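Local structure of cytochrome P450 RhF (6RO8) at residues A[64-69]-A[73-78]. The protein probably acts as a heme monooxygenase, the crystallised piece being the cytochrome P450 heme domain of a longer protein that also has reductase and 2Fe-2S ferredoxin-like parts. Residues are numbered along the deposited sequence; the frame is centred on the assembly and turned at random.
Sequences WIVTRY and KAIFRD. With HEM (protoporphyrin IX containing Fe), chain B.
Tyr69 O accepts the backbone N-H of Lys73, Tyr69 O to Lys73 N measuring 3.0 Å with an angle of 167° at the hydrogen, the i to i+4 bond that closes the first turn of helix 69-77. How a strand hands over to a helix that folds back against it is well illustrated here: Arg68 holds the N-cap position, and about two turns further on the helix brings Ile75 toward the strand it has just left. There the meeting is tip to tip, Ile75 CD1 lying 3.8 Å from Val66 CG1 and 4.1 Å from Val66 CG2. With CG1 anti to the backbone N (chi1 -176°) and CG2 next to that nitrogen, both methyls of Val66 come within reach of the one methyl of Ile75. One turn into the helix, the Lys73 chain, bent at chi3 (113°), passes obliquely by the phenol of Tyr69, with Lys73 CD 3.7 Å from Tyr69 OH. This touch is made by the aliphatic part of the lysine; the hydroxyl itself is hydrogen-bonded to Glu370 O, and the ring stacks with His354, which together probably hold the ring in place. Phe76 belongs to the heme pocket, and its CE1 is the atom nearest propionate oxygen O2A of the heme. In the cytochrome P450 fold, strand 63-66 pairs with strands 55-58 and 340-343 of the mixed sheet, and helix 69-77 packs back over it, Ile75 and Phe76 resting on Leu343 and on the heme-binding Arg322 of strand 320-324.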
loop_
_atom_site.group_PDB
_atom_site.type_symbol
_atom_site.label_atom_id
_atom_site.label_comp_id
_atom_site.label_asym_id
_atom_site.label_seq_id
_atom_site.Cartn_x
_atom_site.Cartn_y
_atom_site.Cartn_z
ATOM N N TRP A 64 -17.058 7.971 6.924
ATOM C CA TRP A 64 -16.603 8.272 8.269
ATOM C C TRP A 64 -15.077 8.320 8.281
ATOM O O TRP A 64 -14.400 7.567 7.562
ATOM C CB TRP A 64 -17.107 7.228 9.255
ATOM C CG TRP A 64 -18.571 7.326 9.532
ATOM C CD1 TRP A 64 -19.572 6.616 8.933
ATOM C CD2 TRP A 64 -19.200 8.181 10.490
ATOM N NE1 TRP A 64 -20.792 6.980 9.457
ATOM C CE2 TRP A 64 -20.592 7.939 10.415
ATOM C CE3 TRP A 64 -18.725 9.126 11.406
ATOM C CZ2 TRP A 64 -21.512 8.610 11.220
ATOM C CZ3 TRP A 64 -19.640 9.796 12.198
ATOM C CH2 TRP A 64 -21.021 9.530 12.103
ATOM N N ILE A 65 -14.529 9.237 9.073
ATOM C CA ILE A 65 -13.086 9.342 9.235
ATOM C C ILE A 65 -12.723 8.912 10.656
ATOM O O ILE A 65 -13.304 9.398 11.634
ATOM C CB ILE A 65 -12.575 10.762 8.923
ATOM C CG1 ILE A 65 -13.155 11.282 7.601
ATOM C CG2 ILE A 65 -11.040 10.778 8.930
ATOM C CD1 ILE A 65 -12.443 10.855 6.357
ATOM N N VAL A 66 -11.771 7.995 10.764
ATOM C CA VAL A 66 -11.361 7.411 12.038
ATOM C C VAL A 66 -9.878 7.719 12.207
ATOM O O VAL A 66 -9.052 7.270 11.404
ATOM C CB VAL A 66 -11.646 5.906 12.059
ATOM C CG1 VAL A 66 -11.326 5.320 13.389
ATOM C CG2 VAL A 66 -13.105 5.667 11.701
ATOM N N THR A 67 -9.542 8.507 13.233
ATOM C CA THR A 67 -8.229 9.131 13.349
ATOM C C THR A 67 -7.347 8.558 14.446
ATOM O O THR A 67 -6.131 8.747 14.381
ATOM C CB THR A 67 -8.370 10.640 13.590
ATOM O OG1 THR A 67 -8.931 10.867 14.887
ATOM C CG2 THR A 67 -9.245 11.299 12.501
ATOM N N ARG A 68 -7.908 7.850 15.427
ATOM C CA ARG A 68 -7.170 7.417 16.607
ATOM C C ARG A 68 -6.718 5.965 16.523
ATOM O O ARG A 68 -7.354 5.134 15.872
ATOM C CB ARG A 68 -8.019 7.595 17.860
ATOM C CG ARG A 68 -8.064 9.027 18.323
ATOM C CD ARG A 68 -8.674 9.122 19.679
ATOM N NE ARG A 68 -8.526 10.475 20.178
ATOM C CZ ARG A 68 -9.086 10.915 21.293
ATOM N NH1 ARG A 68 -9.835 10.095 22.012
ATOM N NH2 ARG A 68 -8.908 12.172 21.674
ATOM N N TYR A 69 -5.637 5.662 17.255
ATOM C CA TYR A 69 -5.024 4.338 17.184
ATOM C C TYR A 69 -5.973 3.248 17.683
ATOM O O TYR A 69 -6.166 2.226 17.015
ATOM C CB TYR A 69 -3.708 4.320 17.969
ATOM C CG TYR A 69 -3.025 2.961 17.954
ATOM C CD1 TYR A 69 -2.122 2.623 16.954
ATOM C CD2 TYR A 69 -3.311 2.006 18.922
ATOM C CE1 TYR A 69 -1.524 1.394 16.928
ATOM C CE2 TYR A 69 -2.717 0.767 18.898
ATOM C CZ TYR A 69 -1.816 0.470 17.907
ATOM O OH TYR A 69 -1.218 -0.772 17.886
ATOM N N LYS A 73 -7.626 0.285 15.291
ATOM C CA LYS A 73 -7.360 -1.107 15.621
ATOM C C LYS A 73 -8.653 -1.853 15.907
ATOM O O LYS A 73 -8.851 -2.980 15.431
ATOM C CB LYS A 73 -6.407 -1.196 16.813
ATOM C CG LYS A 73 -5.829 -2.582 17.009
ATOM C CD LYS A 73 -4.504 -2.553 17.747
ATOM C CE LYS A 73 -4.636 -3.202 19.114
ATOM N NZ LYS A 73 -3.297 -3.561 19.669
ATOM N N ALA A 74 -9.555 -1.236 16.670
ATOM C CA ALA A 74 -10.795 -1.913 17.033
ATOM C C ALA A 74 -11.586 -2.316 15.792
ATOM O O ALA A 74 -12.061 -3.454 15.682
ATOM C CB ALA A 74 -11.622 -1.010 17.935
ATOM N N ILE A 75 -11.699 -1.403 14.820
ATOM C CA ILE A 75 -12.418 -1.709 13.587
ATOM C C ILE A 75 -11.714 -2.820 12.794
ATOM O O ILE A 75 -12.372 -3.724 12.252
ATOM C CB ILE A 75 -12.623 -0.410 12.780
ATOM C CG1 ILE A 75 -13.575 0.518 13.545
ATOM C CG2 ILE A 75 -13.181 -0.686 11.388
ATOM C CD1 ILE A 75 -13.216 1.994 13.484
ATOM N N PHE A 76 -10.376 -2.793 12.734
ATOM C CA PHE A 76 -9.646 -3.872 12.071
ATOM C C PHE A 76 -9.938 -5.221 12.718
ATOM O O PHE A 76 -10.023 -6.245 12.028
ATOM C CB PHE A 76 -8.148 -3.609 12.126
ATOM C CG PHE A 76 -7.608 -2.873 10.952
ATOM C CD1 PHE A 76 -7.816 -3.342 9.665
ATOM C CD2 PHE A 76 -6.851 -1.718 11.133
ATOM C CE1 PHE A 76 -7.294 -2.659 8.562
ATOM C CE2 PHE A 76 -6.317 -1.038 10.036
ATOM C CZ PHE A 76 -6.546 -1.510 8.752
ATOM N N ARG A 77 -10.094 -5.238 14.047
ATOM C CA ARG A 77 -10.200 -6.480 14.805
ATOM C C ARG A 77 -11.525 -7.214 14.572
ATOM O O ARG A 77 -11.594 -8.427 14.788
ATOM C CB ARG A 77 -10.006 -6.167 16.290
ATOM C CG ARG A 77 -9.949 -7.379 17.198
ATOM C CD ARG A 77 -9.238 -7.084 18.519
ATOM N NE ARG A 77 -9.392 -5.697 18.948
ATOM C CZ ARG A 77 -8.575 -5.081 19.799
ATOM N NH1 ARG A 77 -7.540 -5.732 20.318
ATOM N NH2 ARG A 77 -8.796 -3.814 20.135
ATOM N N ASP A 78 -12.570 -6.522 14.115
ATOM C CA ASP A 78 -13.903 -7.093 13.931
ATOM C C ASP A 78 -14.270 -7.038 12.453
ATOM O O ASP A 78 -14.834 -6.038 11.977
ATOM C CB ASP A 78 -14.919 -6.341 14.792
ATOM C CG ASP A 78 -16.342 -6.881 14.659
ATOM O OD1 ASP A 78 -16.574 -7.798 13.850
ATOM O OD2 ASP A 78 -17.237 -6.373 15.373
HETATM C CHA HEM B . -3.162 -6.815 2.927
HETATM C CHB HEM B . -0.256 -2.924 3.258
HETATM C CHC HEM B . 3.179 -5.144 0.603
HETATM C CHD HEM B . 0.054 -8.799 -0.091
HETATM C C1A HEM B . -2.696 -5.557 3.242
HETATM C C2A HEM B . -3.396 -4.523 3.984
HETATM C C3A HEM B . -2.601 -3.462 4.072
HETATM C C4A HEM B . -1.356 -3.760 3.386
HETATM C CMA HEM B . -2.968 -2.145 4.788
HETATM C CAA HEM B . -4.815 -4.629 4.587
HETATM C CBA HEM B . -4.648 -4.968 6.055
HETATM C CGA HEM B . -5.976 -5.182 6.729
HETATM O O1A HEM B . -7.029 -5.034 6.062
HETATM O O2A HEM B . -5.966 -5.506 7.940
HETATM C C1B HEM B . 0.944 -3.217 2.655
HETATM C C2B HEM B . 2.145 -2.407 2.731
HETATM C C3B HEM B . 3.097 -3.013 1.981
HETATM C C4B HEM B . 2.527 -4.229 1.417
HETATM C CMB HEM B . 2.236 -1.087 3.544
HETATM C CAB HEM B . 4.568 -2.606 1.728
HETATM C CBB HEM B . 5.229 -1.652 2.383
HETATM C C1C HEM B . 2.638 -6.336 0.174
HETATM C C2C HEM B . 3.255 -7.335 -0.680
HETATM C C3C HEM B . 2.364 -8.339 -0.851
HETATM C C4C HEM B . 1.175 -8.008 -0.119
HETATM C CMC HEM B . 4.685 -7.214 -1.251
HETATM C CAC HEM B . 2.445 -9.670 -1.649
HETATM C CBC HEM B . 3.510 -10.012 -2.375
HETATM C C1D HEM B . -1.092 -8.583 0.632
HETATM C C2D HEM B . -2.246 -9.451 0.663
HETATM C C3D HEM B . -3.130 -8.918 1.499
HETATM C C4D HEM B . -2.573 -7.681 2.034
HETATM C CMD HEM B . -2.438 -10.762 -0.128
HETATM C CAD HEM B . -4.520 -9.527 1.797
HETATM C CBD HEM B . -4.476 -10.527 2.943
HETATM C CGD HEM B . -5.876 -10.721 3.480
HETATM O O1D HEM B . -6.811 -10.095 2.939
HETATM O O2D HEM B . -6.071 -11.489 4.455
HETATM N NA HEM B . -1.466 -5.047 2.884
HETATM N NB HEM B . 1.215 -4.313 1.849
HETATM N NC HEM B . 1.368 -6.788 0.489
HETATM N ND HEM B . -1.325 -7.514 1.484
HETATM FE FE HEM B . -0.023 -5.932 1.662
HETATM O O HOH W 1 -1.117 -5.028 -0.151
#